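Local coordinates for protein chromosome-partitioning ATPase Soj (Thermus thermophilus, PDB 1WCV) that hydrolyses ATP and binds double-stranded DNA cooperatively in an ATP-dependent way, forming nucleoprotein filaments, and probably acts in chromosome partitioning, at residues V38-L43 with F80-A85; G150-L155 with A195-K200. All blocks are in the same frame, centred on the assembly; numbering follows the deposited sequence.

Contact 1: V38-L43 with F80-A85; sequences VLLVDL and FHLLPA
Leu-40 CD2 and the carbonyl O of Val-38 both lie obliquely to the Phe-80 ring. The contact joins two neighbouring parallel strands of the P-loop NTPase sheet. CE2 of Phe-80 lies 4.0 Å from CD2 of Leu-40, and the two side chains run side by side, pointing the same way. The ring packs on Ala-28 of helix 18-33, on the same face of the sheet as Leu-40 and Leu-82. The His-81 ring extends away from strand 38-42, and its ND1 is hydrogen-bonded to Tyr-112 OH.

Four backbone bonds form the ladder: His-81 N to Val-38 O, Leu-40 N to His-81 O (2.7 Å), Leu-83 N to Leu-40 O, and a longer last one, Asp-42 N to Leu-83 O (3.2 Å). Leu-82 CD1 comes within 3.4 Å of Leu-40 O and also packs on Leu-40 CG. On the other face Val-41 lies alongside Leu-83, and CG2 of Val-41 is 4.1 Å from CB of Leu-83. Both touch Val-61 of helix 61-65.

Asp-42 ends the strand close to the nucleotide site, its side chain about 6 Å from that of the magnesium ligand Thr-21. Its carboxylate is gripped twice, OD1 by Asp-44 N and OD2 by Thr-50 OG1. Beside it the methyl of Ala-85 packs in, CB 3.6 Å from Asp-42 CG.

Contact 2: G150-L155 with A195-K200; sequences GVAGLL and AHFGEK
Helix 146-164 and the C-terminal end of helix 185-197 meet here, on one flank of the P-loop NTPase fold. Gly-198 follows the second helix with a positive phi of 52°, and a 3-10 segment at 199-200 comes next. The contact is small and has no hydrogen bond between the two segments. The Phe-197 ring carries most of it.

Val-151 CG1 stands over one face of that ring, 3.8 Å from the centroid and 20° off the normal, as a CH-pi contact. The methyl is offset toward the rim, and its closest ring atom is CZ at 3.5 Å. The two side chains pass each other, running in opposite senses. On the opposite face lies CD2 of the preceding His-196, also offset toward the rim, so the ring is held between an imidazole carbon and a methyl. Ala-152 comes to Phe-197 CZ through its backbone N (3.9 Å), with CB farther off.

Leu-155 crosses the ring obliquely, its CD1 3.9 Å from Phe-197 CE1. The same methyl meets Lys-200 tip to tip, 3.4 Å from NZ. Lys-200 bends at chi3 (-67°), which sets CE. NZ lies in plane at the edge of the Phe-197 ring. An alanine in place of Phe-197 would probably leave the Val-151 and Leu-155 methyls without their ring partner and open a gap between the two helices.

Strand 170-177, outermost in the sheet, packs against both segments. Its Ile-174 touches Val-151 and Phe-197 and is backbone hydrogen-bonded to Lys-200. Its Leu-171 touches Leu-155 and Lys-200. Val-151 also reaches Val-141 of the neighbouring strand 136-142.

Overall arrangement
The two contacts lie on opposite sides of the chain's centre, with their own centres 27 Å apart and no touch between them. They share no helix or strand, but both rest on the same mixed sheet. Contact 1 is part of it, near one end of the strand order. Contact 2 packs against strand 170-177, the outermost strand at the other end. Contact 1 is buried and combines a backbone ladder with apolar side chains on both faces. Contact 2 is smaller and only partly buried. It relies on side chains around one aromatic ring, with a lysine at its margin. Contact 1 also approaches the magnesium ligand Thr-21 more closely than contact 2 approaches the ATP-binding Lys-15.

Contact 1: V38-L43 with F80-A85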
# COMPACT_ATOMS: atom_id res chain seq x y z
N VAL A 38 16.85 -0.80 -16.97
CA VAL A 38 17.38 -0.72 -15.62
C VAL A 38 18.74 -1.34 -15.39
O VAL A 38 19.04 -2.43 -15.87
CB VAL A 38 16.38 -1.37 -14.64
CG1 VAL A 38 16.94 -1.36 -13.22
CG2 VAL A 38 15.05 -0.65 -14.71
N LEU A 39 19.56 -0.62 -14.63
CA LEU A 39 20.89 -1.09 -14.26
C LEU A 39 20.93 -1.25 -12.74
O LEU A 39 20.60 -0.32 -12.01
CB LEU A 39 21.96 -0.08 -14.69
CG LEU A 39 23.36 -0.41 -14.18
CD1 LEU A 39 23.83 -1.74 -14.77
CD2 LEU A 39 24.31 0.70 -14.57
N LEU A 40 21.29 -2.43 -12.28
CA LEU A 40 21.42 -2.68 -10.85
C LEU A 40 22.91 -2.80 -10.60
O LEU A 40 23.59 -3.61 -11.25
CB LEU A 40 20.74 -3.98 -10.44
CG LEU A 40 20.96 -4.43 -8.99
CD1 LEU A 40 20.40 -3.39 -8.03
CD2 LEU A 40 20.30 -5.78 -8.75
N VAL A 41 23.42 -1.99 -9.68
CA VAL A 41 24.84 -2.01 -9.34
C VAL A 41 25.04 -2.55 -7.93
O VAL A 41 24.51 -1.99 -6.97
CB VAL A 41 25.45 -0.60 -9.42
CG1 VAL A 41 26.94 -0.66 -9.14
CG2 VAL A 41 25.17 0.03 -10.78
N ASP A 42 25.78 -3.64 -7.82
CA ASP A 42 26.07 -4.23 -6.53
C ASP A 42 27.31 -3.51 -5.99
O ASP A 42 28.40 -3.66 -6.54
CB ASP A 42 26.38 -5.73 -6.67
CG ASP A 42 26.42 -6.45 -5.33
OD1 ASP A 42 26.46 -5.76 -4.28
OD2 ASP A 42 26.43 -7.70 -5.31
N LEU A 43 27.13 -2.72 -4.94
CA LEU A 43 28.25 -1.98 -4.36
C LEU A 43 28.75 -2.60 -3.06
O LEU A 43 29.59 -2.01 -2.38
CB LEU A 43 27.85 -0.52 -4.11
CG LEU A 43 27.57 0.35 -5.34
CD1 LEU A 43 27.08 1.73 -4.90
CD2 LEU A 43 28.85 0.48 -6.16
N PHE A 80 16.96 -7.08 -16.98
CA PHE A 80 17.72 -5.86 -16.70
C PHE A 80 19.22 -6.13 -16.75
O PHE A 80 19.65 -7.23 -17.07
CB PHE A 80 17.33 -5.25 -15.34
CG PHE A 80 17.48 -6.18 -14.17
CD1 PHE A 80 16.47 -7.09 -13.86
CD2 PHE A 80 18.61 -6.14 -13.36
CE1 PHE A 80 16.58 -7.94 -12.76
CE2 PHE A 80 18.73 -6.98 -12.26
CZ PHE A 80 17.72 -7.88 -11.95
N HIS A 81 20.02 -5.11 -16.44
CA HIS A 81 21.47 -5.27 -16.45
C HIS A 81 22.07 -5.13 -15.06
O HIS A 81 21.69 -4.24 -14.30
CB HIS A 81 22.10 -4.24 -17.40
CG HIS A 81 21.81 -4.48 -18.85
ND1 HIS A 81 22.23 -3.62 -19.84
CD2 HIS A 81 21.15 -5.48 -19.47
CE1 HIS A 81 21.84 -4.08 -21.01
NE2 HIS A 81 21.18 -5.21 -20.82
N LEU A 82 23.01 -6.01 -14.75
CA LEU A 82 23.70 -5.99 -13.46
C LEU A 82 25.19 -5.70 -13.60
O LEU A 82 25.88 -6.30 -14.42
CB LEU A 82 23.55 -7.35 -12.76
CG LEU A 82 24.50 -7.56 -11.56
CD1 LEU A 82 23.94 -6.86 -10.32
CD2 LEU A 82 24.67 -9.05 -11.30
N LEU A 83 25.68 -4.76 -12.80
CA LEU A 83 27.10 -4.43 -12.78
C LEU A 83 27.50 -5.13 -11.48
O LEU A 83 27.35 -4.58 -10.40
CB LEU A 83 27.32 -2.92 -12.67
CG LEU A 83 28.64 -2.40 -13.24
CD1 LEU A 83 28.86 -0.97 -12.77
CD2 LEU A 83 29.80 -3.28 -12.81
N PRO A 84 27.98 -6.38 -11.59
CA PRO A 84 28.39 -7.20 -10.45
C PRO A 84 29.50 -6.70 -9.54
O PRO A 84 30.25 -5.78 -9.88
CB PRO A 84 28.75 -8.53 -11.11
CG PRO A 84 29.30 -8.10 -12.41
CD PRO A 84 28.32 -7.05 -12.86
N ALA A 85 29.58 -7.32 -8.37
CA ALA A 85 30.58 -7.01 -7.38
C ALA A 85 31.40 -8.28 -7.18
O ALA A 85 30.88 -9.39 -7.33
CB ALA A 85 29.92 -6.60 -6.07

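Contact 2: G150-L155 with A195-K200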
# COMPACT_ATOMS: atom_id res chain seq x y z
N GLY A 150 17.23 3.37 13.86
CA GLY A 150 18.05 3.08 12.69
C GLY A 150 17.72 4.01 11.54
O GLY A 150 18.60 4.53 10.86
N VAL A 151 16.43 4.21 11.31
CA VAL A 151 16.00 5.10 10.24
C VAL A 151 16.38 6.54 10.58
O VAL A 151 16.89 7.26 9.73
CB VAL A 151 14.48 5.01 10.01
CG1 VAL A 151 14.02 6.13 9.09
CG2 VAL A 151 14.14 3.66 9.39
N ALA A 152 16.14 6.95 11.82
CA ALA A 152 16.48 8.32 12.22
C ALA A 152 17.95 8.61 11.93
O ALA A 152 18.30 9.69 11.46
CB ALA A 152 16.17 8.52 13.71
N GLY A 153 18.80 7.64 12.23
CA GLY A 153 20.22 7.83 11.99
C GLY A 153 20.51 8.01 10.51
O GLY A 153 21.21 8.94 10.10
N LEU A 154 19.96 7.12 9.69
CA LEU A 154 20.19 7.22 8.26
C LEU A 154 19.66 8.52 7.67
O LEU A 154 20.30 9.12 6.79
CB LEU A 154 19.57 6.02 7.54
CG LEU A 154 19.89 5.94 6.04
CD1 LEU A 154 21.38 6.16 5.81
CD2 LEU A 154 19.47 4.59 5.50
N LEU A 155 18.50 8.98 8.14
CA LEU A 155 17.96 10.24 7.62
C LEU A 155 18.86 11.42 7.98
O LEU A 155 19.00 12.37 7.20
CB LEU A 155 16.54 10.47 8.13
CG LEU A 155 15.53 9.40 7.68
CD1 LEU A 155 14.11 9.88 7.95
CD2 LEU A 155 15.72 9.12 6.19
N ALA A 195 3.65 6.66 12.35
CA ALA A 195 3.36 7.75 13.26
C ALA A 195 4.56 8.69 13.35
O ALA A 195 4.41 9.90 13.38
CB ALA A 195 3.02 7.21 14.65
N HIS A 196 5.76 8.12 13.37
CA HIS A 196 6.97 8.93 13.48
C HIS A 196 7.51 9.50 12.16
O HIS A 196 8.00 10.63 12.14
CB HIS A 196 8.07 8.14 14.18
CG HIS A 196 9.24 8.97 14.61
ND1 HIS A 196 9.10 10.06 15.45
CD2 HIS A 196 10.55 8.91 14.29
CE1 HIS A 196 10.29 10.62 15.63
NE2 HIS A 196 11.18 9.94 14.94
N PHE A 197 7.41 8.74 11.07
CA PHE A 197 7.93 9.21 9.79
C PHE A 197 6.87 9.59 8.75
O PHE A 197 7.19 10.10 7.68
CB PHE A 197 8.90 8.16 9.23
CG PHE A 197 10.11 7.95 10.11
CD1 PHE A 197 11.05 8.96 10.26
CD2 PHE A 197 10.28 6.77 10.81
CE1 PHE A 197 12.14 8.81 11.10
CE2 PHE A 197 11.38 6.60 11.67
CZ PHE A 197 12.31 7.62 11.81
N GLY A 198 5.62 9.33 9.09
CA GLY A 198 4.52 9.69 8.21
C GLY A 198 4.54 9.23 6.76
O GLY A 198 4.78 8.06 6.47
N GLU A 199 4.30 10.17 5.86
CA GLU A 199 4.24 9.90 4.42
C GLU A 199 5.53 9.34 3.84
O GLU A 199 5.53 8.82 2.73
CB GLU A 199 3.84 11.18 3.67
CG GLU A 199 4.84 12.32 3.81
CD GLU A 199 4.40 13.59 3.10
OE1 GLU A 199 3.37 14.18 3.51
OE2 GLU A 199 5.08 14.01 2.13
N LYS A 200 6.62 9.46 4.58
CA LYS A 200 7.90 8.95 4.10
C LYS A 200 7.89 7.43 3.98
O LYS A 200 8.67 6.87 3.22
CB LYS A 200 9.02 9.39 5.04
CG LYS A 200 9.22 10.89 5.09
CD LYS A 200 10.36 11.28 6.01
CE LYS A 200 10.04 10.96 7.45
NZ LYS A 200 11.13 11.42 8.36